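Local coordinates for acetyltransferase, GNAT family (Enterococcus faecalis, PDB 1U6M), which probably transfers an acyl group other than an amino-acyl one, most likely acetyl from acetyl-coenzyme A, to an acceptor that is not known, at residues I59-H64 against A69-G74; N111-D116 against D135-V140; P29-E32 against Q38-D41; L151-D154 against G159-K162; T47-Y52 against R88-K93. All blocks are in the same frame, centred on the assembly; numbering follows the deposited sequence.

Interaction 1 of 5, residues I59-H64 against A69-G74; sequences ILVYEH and AGIAVG
The carbonyl oxygen of Leu60 is held twice by the strand beside it. Ala72 N donates a hydrogen bond to Leu60 O at 2.9 Å, in the carbonyl plane. The CA-H of Ile71 adds a weaker contact to the same oxygen, with Ile71 CA 3.2 Å from Leu60 O. The return bond, Leu60 N to Ala72 O, is also 2.9 Å and nearly straight. Leu60 and Ala72 thus form an antiparallel hydrogen-bonded pair. Further along, Ala69 N donates a hydrogen bond to Tyr62 O at 2.8 Å. The two segments belong to the beta hairpin of strands 59-64 and 67-76, in the mixed sheet of the GNAT fold. Strand 3-6 flanks the hairpin on one side and strand 112-120 on the other. Ile59, Val61, Ile71 and Val73 share one face of the sheet. There Ile59 CG2 packs on Ile71 CB at 3.7 Å, and Ile59 CG1 lies beside Val73 CG2 at 3.9 Å. Ile59 CG2 is anti to the backbone N, which turns this methyl to Ile71 while CG1 goes to Val73. Leu60 and Ala72 lie on the other face, their CB atoms 4.2 Å apart. Tyr62 is on that face too, and Ala69 CB sits at the edge of its ring. The Tyr62 hydroxyl hydrogen-bonds Ser2 N, outside the hairpin. His64 CB meets Ala69 CB at 3.8 Å.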
# COMPACT_ATOMS: atom_id res chain seq x y z
N ILE A 59 -1.87 2.81 7.69
CA ILE A 59 -0.77 1.87 7.72
C ILE A 59 -0.58 1.06 9.05
O ILE A 59 -0.59 1.60 10.20
CB ILE A 59 0.58 2.58 7.35
CG1 ILE A 59 0.46 3.20 5.95
CG2 ILE A 59 1.72 1.59 7.39
CD1 ILE A 59 1.72 3.89 5.43
N LEU A 60 -0.32 -0.23 8.86
CA LEU A 60 0.10 -1.10 9.95
C LEU A 60 1.58 -1.38 9.83
O LEU A 60 2.06 -1.69 8.74
CB LEU A 60 -0.70 -2.41 9.92
CG LEU A 60 -0.98 -3.23 11.17
CD1 LEU A 60 -1.71 -2.44 12.27
CD2 LEU A 60 -1.80 -4.35 10.69
N VAL A 61 2.30 -1.28 10.95
CA VAL A 61 3.77 -1.44 10.94
C VAL A 61 4.13 -2.77 11.56
O VAL A 61 3.54 -3.18 12.57
CB VAL A 61 4.45 -0.20 11.72
CG1 VAL A 61 5.84 -0.49 12.16
CG2 VAL A 61 4.46 1.04 10.84
N TYR A 62 5.10 -3.48 10.98
CA TYR A 62 5.77 -4.57 11.70
C TYR A 62 7.14 -4.15 12.21
O TYR A 62 8.04 -3.92 11.43
CB TYR A 62 5.92 -5.80 10.83
CG TYR A 62 6.35 -7.01 11.61
CD1 TYR A 62 7.70 -7.26 11.90
CD2 TYR A 62 5.41 -7.90 12.09
CE1 TYR A 62 8.11 -8.38 12.60
CE2 TYR A 62 5.78 -9.00 12.82
CZ TYR A 62 7.13 -9.24 13.05
OH TYR A 62 7.45 -10.36 13.75
N GLU A 63 7.32 -4.09 13.51
CA GLU A 63 8.58 -3.62 14.11
C GLU A 63 9.49 -4.79 14.51
O GLU A 63 9.10 -5.67 15.27
CB GLU A 63 8.26 -2.74 15.32
CG GLU A 63 9.16 -1.61 15.55
CD GLU A 63 8.74 -0.82 16.75
OE1 GLU A 63 7.90 0.10 16.60
OE2 GLU A 63 9.26 -1.11 17.84
N HIS A 64 10.67 -4.86 13.91
CA HIS A 64 11.61 -5.91 14.23
C HIS A 64 12.88 -5.26 14.80
O HIS A 64 13.43 -4.36 14.20
CB HIS A 64 11.96 -6.80 13.03
CG HIS A 64 13.06 -7.78 13.34
ND1 HIS A 64 14.38 -7.58 12.99
CD2 HIS A 64 13.04 -8.93 14.07
CE1 HIS A 64 15.12 -8.58 13.45
NE2 HIS A 64 14.33 -9.41 14.10
N ALA A 69 10.12 -2.77 9.86
CA ALA A 69 10.62 -3.83 9.00
C ALA A 69 9.74 -4.08 7.76
O ALA A 69 10.20 -4.66 6.76
CB ALA A 69 10.83 -5.09 9.78
N GLY A 70 8.48 -3.66 7.86
CA GLY A 70 7.45 -3.93 6.83
C GLY A 70 6.20 -3.10 7.19
O GLY A 70 5.98 -2.73 8.36
N ILE A 71 5.39 -2.80 6.17
CA ILE A 71 4.14 -2.08 6.35
C ILE A 71 3.05 -2.77 5.53
O ILE A 71 3.32 -3.37 4.50
CB ILE A 71 4.30 -0.58 5.91
CG1 ILE A 71 4.59 -0.43 4.39
CG2 ILE A 71 5.31 0.15 6.83
CD1 ILE A 71 4.79 1.04 3.94
N ALA A 72 1.82 -2.70 6.01
CA ALA A 72 0.65 -3.15 5.29
C ALA A 72 -0.17 -1.90 5.16
O ALA A 72 -0.42 -1.21 6.18
CB ALA A 72 -0.13 -4.16 6.11
N VAL A 73 -0.60 -1.61 3.94
CA VAL A 73 -1.31 -0.37 3.57
C VAL A 73 -2.63 -0.68 2.82
O VAL A 73 -2.62 -1.51 1.89
CB VAL A 73 -0.49 0.52 2.58
CG1 VAL A 73 -1.23 1.92 2.41
CG2 VAL A 73 0.92 0.67 3.08
N GLY A 74 -3.73 -0.05 3.24
CA GLY A 74 -5.01 -0.28 2.62
C GLY A 74 -6.05 0.74 3.08
O GLY A 74 -5.78 1.58 3.98

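Interaction 2 of 5, residues N111-D116 against D135-V140; sequences NEWYLD and DALPEV
Trp113 and Leu115 of strand 112-120 pack against Leu137 and Val140 of helix 137-142 in an apolar helix-on-sheet contact. It lies in the beta-alpha-beta crossover of the GNAT fold, in which the chain leaves strand 112-120, passes through helices and returns as the parallel neighbour 148-154. No hydrogen bond crosses it. Leu137 works with both of its branches. Its CD1 meets Leu115 CD1 at 3.7 Å, and its CD2 meets Trp113 CH2 at 3.9 Å. The Leu137 side chain crosses each of these partners at about a right angle. Its CG is anti to the carbonyl carbon (chi1 -77°), and this points the forked end at the strand. Val140, one helical turn later, brings CG1 to the indole of Trp113. That methyl stands 3.3 Å above the ring plane, displaced toward the rim, and its nearest ring atom is Trp113 CZ2 at 3.5 Å. It also lies close to CE2 and NE1, so the methyl lies by the CZ2-CE2-NE1 side of the indole. Trp113 CG is anti to the backbone N (chi1 -169°), which carries the large ring across to the helix. The Leu115 side chain lies about 3 Å, by nearest atoms, from a bound sulfate that probably came from the crystallisation liquor. Leu149 of strand 148-154 touches both Trp113 and Leu137, Leu151 of the same strand touches Leu115, and Ala72 of strand 67-76 meets Leu137 from the other neighbouring strand.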
# COMPACT_ATOMS: atom_id res chain seq x y z
N ASN A 111 -17.44 -1.86 -1.31
CA ASN A 111 -17.66 -2.64 -0.07
C ASN A 111 -16.52 -3.56 0.52
O ASN A 111 -16.72 -4.21 1.56
CB ASN A 111 -18.98 -3.43 -0.20
CG ASN A 111 -20.18 -2.52 -0.58
OD1 ASN A 111 -20.88 -2.78 -1.58
ND2 ASN A 111 -20.39 -1.43 0.19
N GLU A 112 -15.35 -3.59 -0.10
CA GLU A 112 -14.17 -4.19 0.53
C GLU A 112 -13.31 -3.13 1.27
O GLU A 112 -13.38 -1.93 0.96
CB GLU A 112 -13.36 -4.97 -0.51
CG GLU A 112 -12.50 -4.09 -1.38
CD GLU A 112 -12.09 -4.72 -2.65
OE1 GLU A 112 -11.46 -4.04 -3.48
OE2 GLU A 112 -12.42 -5.90 -2.86
N TRP A 113 -12.56 -3.57 2.27
CA TRP A 113 -11.35 -2.87 2.69
C TRP A 113 -10.24 -3.37 1.75
O TRP A 113 -9.98 -4.58 1.65
CB TRP A 113 -11.03 -3.18 4.11
CG TRP A 113 -9.93 -2.31 4.73
CD1 TRP A 113 -10.10 -1.17 5.46
CD2 TRP A 113 -8.50 -2.55 4.70
NE1 TRP A 113 -8.87 -0.67 5.87
CE2 TRP A 113 -7.88 -1.50 5.41
CE3 TRP A 113 -7.69 -3.53 4.11
CZ2 TRP A 113 -6.49 -1.43 5.58
CZ3 TRP A 113 -6.29 -3.46 4.27
CH2 TRP A 113 -5.71 -2.43 5.00
N TYR A 114 -9.69 -2.47 0.94
CA TYR A 114 -8.77 -2.88 -0.08
C TYR A 114 -7.28 -2.84 0.39
O TYR A 114 -6.81 -1.80 0.90
CB TYR A 114 -8.92 -2.00 -1.31
CG TYR A 114 -7.93 -2.37 -2.41
CD1 TYR A 114 -6.89 -1.49 -2.76
CD2 TYR A 114 -8.01 -3.58 -3.08
CE1 TYR A 114 -5.99 -1.82 -3.79
CE2 TYR A 114 -7.08 -3.91 -4.11
CZ TYR A 114 -6.09 -3.03 -4.43
OH TYR A 114 -5.17 -3.36 -5.41
N LEU A 115 -6.58 -3.97 0.22
CA LEU A 115 -5.16 -4.05 0.53
C LEU A 115 -4.37 -3.54 -0.65
O LEU A 115 -4.27 -4.20 -1.67
CB LEU A 115 -4.73 -5.48 0.91
CG LEU A 115 -3.20 -5.78 1.01
CD1 LEU A 115 -2.58 -4.93 2.05
CD2 LEU A 115 -2.90 -7.33 1.26
N ASP A 116 -3.79 -2.36 -0.49
CA ASP A 116 -2.98 -1.71 -1.50
C ASP A 116 -1.58 -2.35 -1.60
O ASP A 116 -1.12 -2.72 -2.66
CB ASP A 116 -2.84 -0.24 -1.10
CG ASP A 116 -2.17 0.60 -2.16
OD1 ASP A 116 -2.79 1.55 -2.67
OD2 ASP A 116 -1.03 0.31 -2.52
N ASP A 135 -1.90 -11.63 8.20
CA ASP A 135 -2.72 -12.22 9.28
C ASP A 135 -3.45 -11.18 10.16
O ASP A 135 -4.44 -11.51 10.80
CB ASP A 135 -1.87 -13.12 10.22
CG ASP A 135 -1.45 -14.43 9.58
OD1 ASP A 135 -1.97 -14.81 8.50
OD2 ASP A 135 -0.56 -15.10 10.15
N ALA A 136 -2.90 -9.97 10.26
CA ALA A 136 -3.37 -8.92 11.17
C ALA A 136 -4.42 -8.08 10.52
O ALA A 136 -5.02 -7.24 11.16
CB ALA A 136 -2.19 -7.97 11.54
N LEU A 137 -4.63 -8.28 9.23
CA LEU A 137 -5.48 -7.38 8.46
C LEU A 137 -7.01 -7.55 8.62
O LEU A 137 -7.71 -6.57 8.44
CB LEU A 137 -5.09 -7.43 6.98
CG LEU A 137 -3.80 -6.62 6.62
CD1 LEU A 137 -3.52 -6.69 5.16
CD2 LEU A 137 -3.83 -5.12 7.16
N PRO A 138 -7.55 -8.77 8.90
CA PRO A 138 -9.00 -8.90 9.13
C PRO A 138 -9.55 -7.99 10.21
O PRO A 138 -10.60 -7.41 10.04
CB PRO A 138 -9.16 -10.38 9.57
CG PRO A 138 -8.08 -11.05 8.77
CD PRO A 138 -6.90 -10.10 8.98
N GLU A 139 -8.86 -7.86 11.31
CA GLU A 139 -9.27 -6.93 12.36
C GLU A 139 -9.31 -5.44 11.91
O GLU A 139 -10.20 -4.65 12.33
CB GLU A 139 -8.36 -7.14 13.56
CG GLU A 139 -8.18 -8.70 13.95
CD GLU A 139 -6.96 -9.50 13.26
OE1 GLU A 139 -7.05 -9.95 12.08
OE2 GLU A 139 -5.93 -9.75 13.95
N VAL A 140 -8.36 -5.08 11.04
CA VAL A 140 -8.37 -3.79 10.38
C VAL A 140 -9.61 -3.61 9.46
O VAL A 140 -10.31 -2.64 9.60
CB VAL A 140 -7.06 -3.50 9.61
CG1 VAL A 140 -7.15 -2.12 8.96
CG2 VAL A 140 -5.90 -3.55 10.57

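Interaction 3 of 5, residues P29-E32 against Q38-D41; sequences PILE and QMID
Ile30, Leu31 and Met39 meet through aliphatic groups, and no ring or other flat side chain takes part across the contact. An aromatic ring lies close by: Phe91 of helix 85-93 touches both Ile30 and Met39. The central atom is the methyl CE of Met39. Ile30 CG2 is 3.4 Å from Met39 CE, a close approach. Ile30 CG1 is 3.6 Å from Met39 CE, so both branches of the isoleucine bear on this methyl. From the next residue, Leu31 CD2 reaches Met39 CE at 3.8 Å. The same leucine methyl also lies 4.0 Å from Met39 CG. The methionine chain is bent at both chi2 (69°) and chi3 (61°). The bends fold the thioether so that CG and CE can touch the same leucine methyl. Ile30 and Met39 cross at a slant, whereas Leu31 and Met39 cross at about a right angle. Segment 29-32 belongs to the connection between helices 12-25 and 36-47. Its residues have helical backbone angles without the regular bonds, although Glu32 N does bond Pro29 O. Met39 is near the start of helix 36-47. The contact therefore packs the connecting segment back on the helix it leads into. Lys24 of helix 12-25 touches Leu31, and Val100 touches Ile30. The contact is wholly apolar, so it rests on van der Waals packing and the burial of apolar groups, with no hydrogen bond or charge to fix its direction.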
# COMPACT_ATOMS: atom_id res chain seq x y z
N PRO A 29 8.02 8.22 -14.36
CA PRO A 29 8.91 9.22 -14.99
C PRO A 29 9.38 10.31 -14.04
O PRO A 29 10.42 10.89 -14.31
CB PRO A 29 8.06 9.78 -16.15
CG PRO A 29 7.05 8.65 -16.42
CD PRO A 29 6.70 8.18 -15.04
N ILE A 30 8.64 10.61 -12.98
CA ILE A 30 9.09 11.62 -12.01
C ILE A 30 10.48 11.31 -11.38
O ILE A 30 11.14 12.18 -10.87
CB ILE A 30 8.04 11.87 -10.88
CG1 ILE A 30 8.35 13.17 -10.11
CG2 ILE A 30 7.81 10.62 -9.94
CD1 ILE A 30 8.06 14.44 -10.95
N LEU A 31 10.89 10.05 -11.39
CA LEU A 31 12.14 9.67 -10.79
C LEU A 31 13.33 10.10 -11.65
O LEU A 31 14.44 10.15 -11.14
CB LEU A 31 12.18 8.17 -10.50
CG LEU A 31 11.05 7.65 -9.60
CD1 LEU A 31 11.03 6.17 -9.62
CD2 LEU A 31 11.09 8.19 -8.17
N GLU A 32 13.11 10.42 -12.93
CA GLU A 32 14.16 10.99 -13.82
C GLU A 32 14.39 12.47 -13.58
O GLU A 32 15.40 13.00 -14.03
CB GLU A 32 13.88 10.82 -15.33
CG GLU A 32 13.05 9.63 -15.85
CD GLU A 32 13.51 8.27 -15.35
OE1 GLU A 32 12.78 7.27 -15.61
OE2 GLU A 32 14.59 8.19 -14.69
N GLN A 38 15.06 13.70 -2.60
CA GLN A 38 13.93 14.68 -2.67
C GLN A 38 12.62 13.94 -2.77
O GLN A 38 11.66 14.37 -2.19
CB GLN A 38 14.02 15.69 -3.85
CG GLN A 38 15.34 16.46 -3.99
CD GLN A 38 15.49 17.25 -5.33
OE1 GLN A 38 15.26 16.73 -6.48
NE2 GLN A 38 15.93 18.49 -5.18
N MET A 39 12.59 12.85 -3.53
CA MET A 39 11.40 12.02 -3.59
C MET A 39 11.01 11.47 -2.19
O MET A 39 9.85 11.50 -1.83
CB MET A 39 11.44 10.91 -4.67
CG MET A 39 10.01 10.28 -4.96
SD MET A 39 8.72 11.34 -5.81
CE MET A 39 9.69 11.54 -7.22
N ILE A 40 12.00 11.04 -1.40
CA ILE A 40 11.76 10.53 -0.06
C ILE A 40 11.16 11.64 0.80
O ILE A 40 10.13 11.41 1.45
CB ILE A 40 13.03 9.86 0.51
CG1 ILE A 40 13.28 8.55 -0.26
CG2 ILE A 40 12.93 9.62 2.02
CD1 ILE A 40 14.54 7.77 0.13
N ASP A 41 11.72 12.85 0.75
CA ASP A 41 11.16 13.99 1.49
C ASP A 41 9.71 14.36 1.13
O ASP A 41 8.90 14.69 1.98
CB ASP A 41 12.08 15.23 1.35
CG ASP A 41 13.40 15.12 2.22
OD1 ASP A 41 14.20 14.17 2.03
OD2 ASP A 41 13.66 15.95 3.11

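Interaction 4 of 5, residues L151-D154 against G159-K162; sequences LNVD and GARK
Val153 points its CB toward helix 158-165 and divides there into two methyls: CG1 meets both Ala160 and Arg161, CG2 meets Arg161. CG1 goes to Ala160, with Val153 CG1 3.6 Å from Ala160 CB. The same methyl lies 3.8 Å from the backbone nitrogen Arg161 N. CG2 is set against the next residue, with Val153 CG2 4.2 Å from Arg161 CB. The valine fork thus rests on one turn of the helix. In GNAT terms, strand 148-154 is the second strand of the central parallel pair, and helix 158-165 follows it directly. The contact folds the first turn of that helix back on the end of the strand. Asp154 OD1 bonds Asp156 N in the connection between them, and Asn157 OD1 bonds Ala160 N. Arg161 offers only the root of its side chain to Val153. With CG anti to the backbone N and the chain extended as far as NE, it runs at about a right angle to the valine. Its guanidinium NH2 then makes a salt bridge with Asp171 OD2. Met185 of strand 180-188 and Tyr164 of helix 158-165 also touch Val153.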
# COMPACT_ATOMS: atom_id res chain seq x y z
N LEU A 151 -8.02 -7.71 -2.60
CA LEU A 151 -6.65 -7.49 -3.10
C LEU A 151 -6.56 -7.86 -4.57
O LEU A 151 -7.46 -8.57 -5.10
CB LEU A 151 -5.58 -8.27 -2.25
CG LEU A 151 -5.56 -9.80 -2.11
CD1 LEU A 151 -5.10 -10.47 -3.40
CD2 LEU A 151 -4.71 -10.24 -0.97
N ASN A 152 -5.51 -7.40 -5.25
CA ASN A 152 -5.27 -7.85 -6.61
C ASN A 152 -3.93 -8.58 -6.60
O ASN A 152 -2.99 -8.09 -5.96
CB ASN A 152 -5.15 -6.68 -7.60
CG ASN A 152 -6.44 -5.92 -7.76
OD1 ASN A 152 -7.45 -6.47 -8.09
ND2 ASN A 152 -6.40 -4.64 -7.49
N VAL A 153 -3.87 -9.73 -7.29
CA VAL A 153 -2.61 -10.47 -7.51
C VAL A 153 -2.42 -10.63 -9.01
O VAL A 153 -3.29 -11.15 -9.71
CB VAL A 153 -2.61 -11.99 -7.06
CG1 VAL A 153 -1.31 -12.33 -6.44
CG2 VAL A 153 -3.70 -12.35 -6.21
N ASP A 154 -1.24 -10.25 -9.47
CA ASP A 154 -0.84 -10.47 -10.85
C ASP A 154 -0.94 -11.94 -11.22
O ASP A 154 -0.48 -12.82 -10.45
CB ASP A 154 0.59 -9.95 -11.03
CG ASP A 154 0.88 -9.54 -12.47
OD1 ASP A 154 0.66 -10.37 -13.42
OD2 ASP A 154 1.31 -8.37 -12.63
N GLY A 159 2.44 -17.96 -7.05
CA GLY A 159 2.89 -18.18 -5.69
C GLY A 159 2.18 -17.31 -4.67
O GLY A 159 1.78 -17.81 -3.62
N ALA A 160 1.98 -16.01 -4.99
CA ALA A 160 1.36 -15.08 -4.06
C ALA A 160 -0.07 -15.47 -3.97
O ALA A 160 -0.64 -15.49 -2.90
CB ALA A 160 1.49 -13.62 -4.52
N ARG A 161 -0.63 -15.81 -5.12
CA ARG A 161 -2.01 -16.18 -5.16
C ARG A 161 -2.33 -17.42 -4.30
O ARG A 161 -3.38 -17.44 -3.59
CB ARG A 161 -2.50 -16.32 -6.60
CG ARG A 161 -3.80 -17.02 -6.67
CD ARG A 161 -4.48 -16.96 -8.03
NE ARG A 161 -5.70 -17.74 -7.87
CZ ARG A 161 -6.37 -18.37 -8.83
NH1 ARG A 161 -5.97 -18.32 -10.11
NH2 ARG A 161 -7.45 -19.06 -8.50
N LYS A 162 -1.43 -18.43 -4.33
CA LYS A 162 -1.50 -19.58 -3.41
C LYS A 162 -1.41 -19.19 -1.93
O LYS A 162 -2.14 -19.74 -1.06
CB LYS A 162 -0.37 -20.58 -3.70
CG LYS A 162 -0.73 -22.06 -3.46
CD LYS A 162 -1.33 -22.34 -2.10
CE LYS A 162 -1.60 -23.85 -1.85
NZ LYS A 162 -2.41 -24.52 -2.93

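Interaction 5 of 5, residues T47-Y52 against R88-K93; sequences TAYPTY and REVFKK
Tyr49 and Lys93 each set CG anti to the carbonyl carbon, with chi1 of -67° and -78°, and the two side chains approach from opposite directions. Beyond CG the lysine is extended, so its amino group comes near the phenol. The tyrosine opens a type I beta turn, Tyr49 to Tyr52, in the connection between helix 36-47 and strand 59-64. Tyr52 N bonds Tyr49 O to close the turn. The partner is helix 85-93, which lies between strands 67-76 and 112-120 along the chain of this GNAT fold. Within 88-93 the tyrosine side chain meets three residues, Glu89, Val90 and Lys93. Val90 supplies the apolar part: its CG2 is 3.7 Å from Tyr49 CE1. Glu89 brings its carboxylate to the ring edge, where Glu89 OE1 lies 3.6 Å from Tyr49 CE2, near the ring plane. The ring and carboxylate planes stand 85° apart. An anionic oxygen beside the positive rim of an aromatic ring is probably mildly favourable. Around the contact, Pro86 of the same helix also touches Tyr49, and Leu42 and Glu45 of helix 36-47 touch Val90. Helix 85-93 is thus packed against both the turn and the helix that precedes it. Glu89 and Lys93 are exposed, so the polar end of the contact lies toward solvent. Lys93 NZ is 3.5 Å from Tyr49 OH, and one water joins them: it accepts from Lys93 NZ at 2.8 Å and lies 3.0 Å from Tyr49 OH.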
# COMPACT_ATOMS: atom_id res chain seq x y z
N THR A 47 2.69 11.55 3.70
CA THR A 47 2.47 10.63 4.84
C THR A 47 1.72 11.23 6.05
O THR A 47 0.97 10.52 6.76
CB THR A 47 3.87 10.10 5.19
OG1 THR A 47 4.04 8.82 4.58
CG2 THR A 47 4.17 10.11 6.57
N ALA A 48 1.91 12.54 6.26
CA ALA A 48 1.31 13.25 7.38
C ALA A 48 -0.16 13.55 7.12
O ALA A 48 -0.87 13.80 8.06
CB ALA A 48 2.10 14.53 7.72
N TYR A 49 -0.63 13.48 5.88
CA TYR A 49 -2.07 13.68 5.55
C TYR A 49 -2.91 12.43 5.84
O TYR A 49 -2.63 11.36 5.32
CB TYR A 49 -2.23 14.00 4.07
CG TYR A 49 -1.66 15.34 3.64
CD1 TYR A 49 -0.28 15.55 3.61
CD2 TYR A 49 -2.51 16.39 3.23
CE1 TYR A 49 0.25 16.77 3.22
CE2 TYR A 49 -1.98 17.67 2.81
CZ TYR A 49 -0.62 17.82 2.82
OH TYR A 49 -0.09 19.01 2.44
N PRO A 50 -3.97 12.58 6.66
CA PRO A 50 -4.89 11.50 7.09
C PRO A 50 -5.43 10.62 5.96
O PRO A 50 -5.55 9.36 6.14
CB PRO A 50 -6.04 12.30 7.71
CG PRO A 50 -5.31 13.49 8.38
CD PRO A 50 -4.35 13.89 7.26
N THR A 51 -5.74 11.28 4.84
CA THR A 51 -6.35 10.69 3.64
C THR A 51 -5.35 10.20 2.57
O THR A 51 -5.75 9.55 1.60
CB THR A 51 -7.35 11.66 2.93
OG1 THR A 51 -6.64 12.72 2.31
CG2 THR A 51 -8.37 12.30 3.91
N TYR A 52 -4.07 10.49 2.72
CA TYR A 52 -3.10 10.04 1.71
C TYR A 52 -3.05 8.49 1.61
O TYR A 52 -3.19 7.78 2.63
CB TYR A 52 -1.71 10.63 1.99
CG TYR A 52 -0.69 10.24 0.96
CD1 TYR A 52 -0.96 10.43 -0.41
CD2 TYR A 52 0.56 9.69 1.34
CE1 TYR A 52 -0.05 10.03 -1.39
CE2 TYR A 52 1.50 9.30 0.34
CZ TYR A 52 1.17 9.49 -1.02
OH TYR A 52 2.05 9.12 -2.02
N ARG A 88 -0.12 15.36 -4.62
CA ARG A 88 -0.25 16.49 -5.57
C ARG A 88 -0.17 17.88 -4.88
O ARG A 88 0.47 18.77 -5.39
CB ARG A 88 -1.54 16.35 -6.37
CG ARG A 88 -1.63 14.97 -7.09
CD ARG A 88 -2.61 14.95 -8.22
NE ARG A 88 -2.75 13.63 -8.79
CZ ARG A 88 -1.90 13.11 -9.66
NH1 ARG A 88 -0.86 13.82 -10.08
NH2 ARG A 88 -2.09 11.88 -10.11
N GLU A 89 -0.76 18.01 -3.71
CA GLU A 89 -0.69 19.18 -2.88
C GLU A 89 0.72 19.48 -2.41
O GLU A 89 1.15 20.63 -2.44
CB GLU A 89 -1.56 19.01 -1.63
CG GLU A 89 -3.07 19.22 -1.82
CD GLU A 89 -3.82 19.15 -0.45
OE1 GLU A 89 -3.47 20.00 0.48
OE2 GLU A 89 -4.70 18.22 -0.33
N VAL A 90 1.43 18.45 -1.95
CA VAL A 90 2.83 18.53 -1.55
C VAL A 90 3.70 18.93 -2.74
O VAL A 90 4.55 19.81 -2.59
CB VAL A 90 3.32 17.16 -0.90
CG1 VAL A 90 4.81 17.04 -0.86
CG2 VAL A 90 2.63 16.90 0.44
N PHE A 91 3.55 18.28 -3.90
CA PHE A 91 4.18 18.77 -5.16
C PHE A 91 3.94 20.26 -5.47
O PHE A 91 4.88 21.00 -5.71
CB PHE A 91 3.74 17.95 -6.39
CG PHE A 91 4.54 16.71 -6.60
CD1 PHE A 91 4.73 15.80 -5.55
CD2 PHE A 91 5.14 16.47 -7.81
CE1 PHE A 91 5.50 14.66 -5.72
CE2 PHE A 91 5.93 15.32 -8.00
CZ PHE A 91 6.09 14.40 -6.93
N LYS A 92 2.71 20.71 -5.46
CA LYS A 92 2.42 22.15 -5.69
C LYS A 92 3.12 23.12 -4.69
O LYS A 92 3.75 24.08 -5.10
CB LYS A 92 0.92 22.37 -5.70
CG LYS A 92 0.48 23.83 -5.70
CD LYS A 92 -0.73 23.98 -6.60
CE LYS A 92 -1.55 25.22 -6.23
NZ LYS A 92 -2.85 25.07 -6.94
N LYS A 93 3.04 22.83 -3.40
CA LYS A 93 3.84 23.48 -2.37
C LYS A 93 5.34 23.61 -2.67
O LYS A 93 5.94 24.60 -2.28
CB LYS A 93 3.67 22.73 -1.04
CG LYS A 93 2.41 23.04 -0.35
CD LYS A 93 2.53 22.63 1.08
CE LYS A 93 1.17 22.75 1.71
NZ LYS A 93 1.21 22.22 3.10
O HOH W 1 2.50 19.76 3.69

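Interactions 1, 2 and 4 reach the central sheet. Interactions 1 and 2 are about 13 Å apart between centres and touch: Val73 O lies 2.8 Å from Asp116 N, a probable hydrogen bond. Interactions 2 and 4, about 15 Å apart between centres, meet where Leu115 CD2 lies 4.1 Å from Leu151 CD2. In GNAT enzymes the cofactor generally binds where the strands corresponding to 112-120 and 148-154 diverge, probably near this junction and the sulfate by Leu115. Interactions 3 and 5, about 14 Å apart between centres, lie among helices and connections outside the sheet, joined where Ile30 CD1 is 3.7 Å from Phe91 CE2. Interactions 4 and 5 are about 30 Å apart between centres.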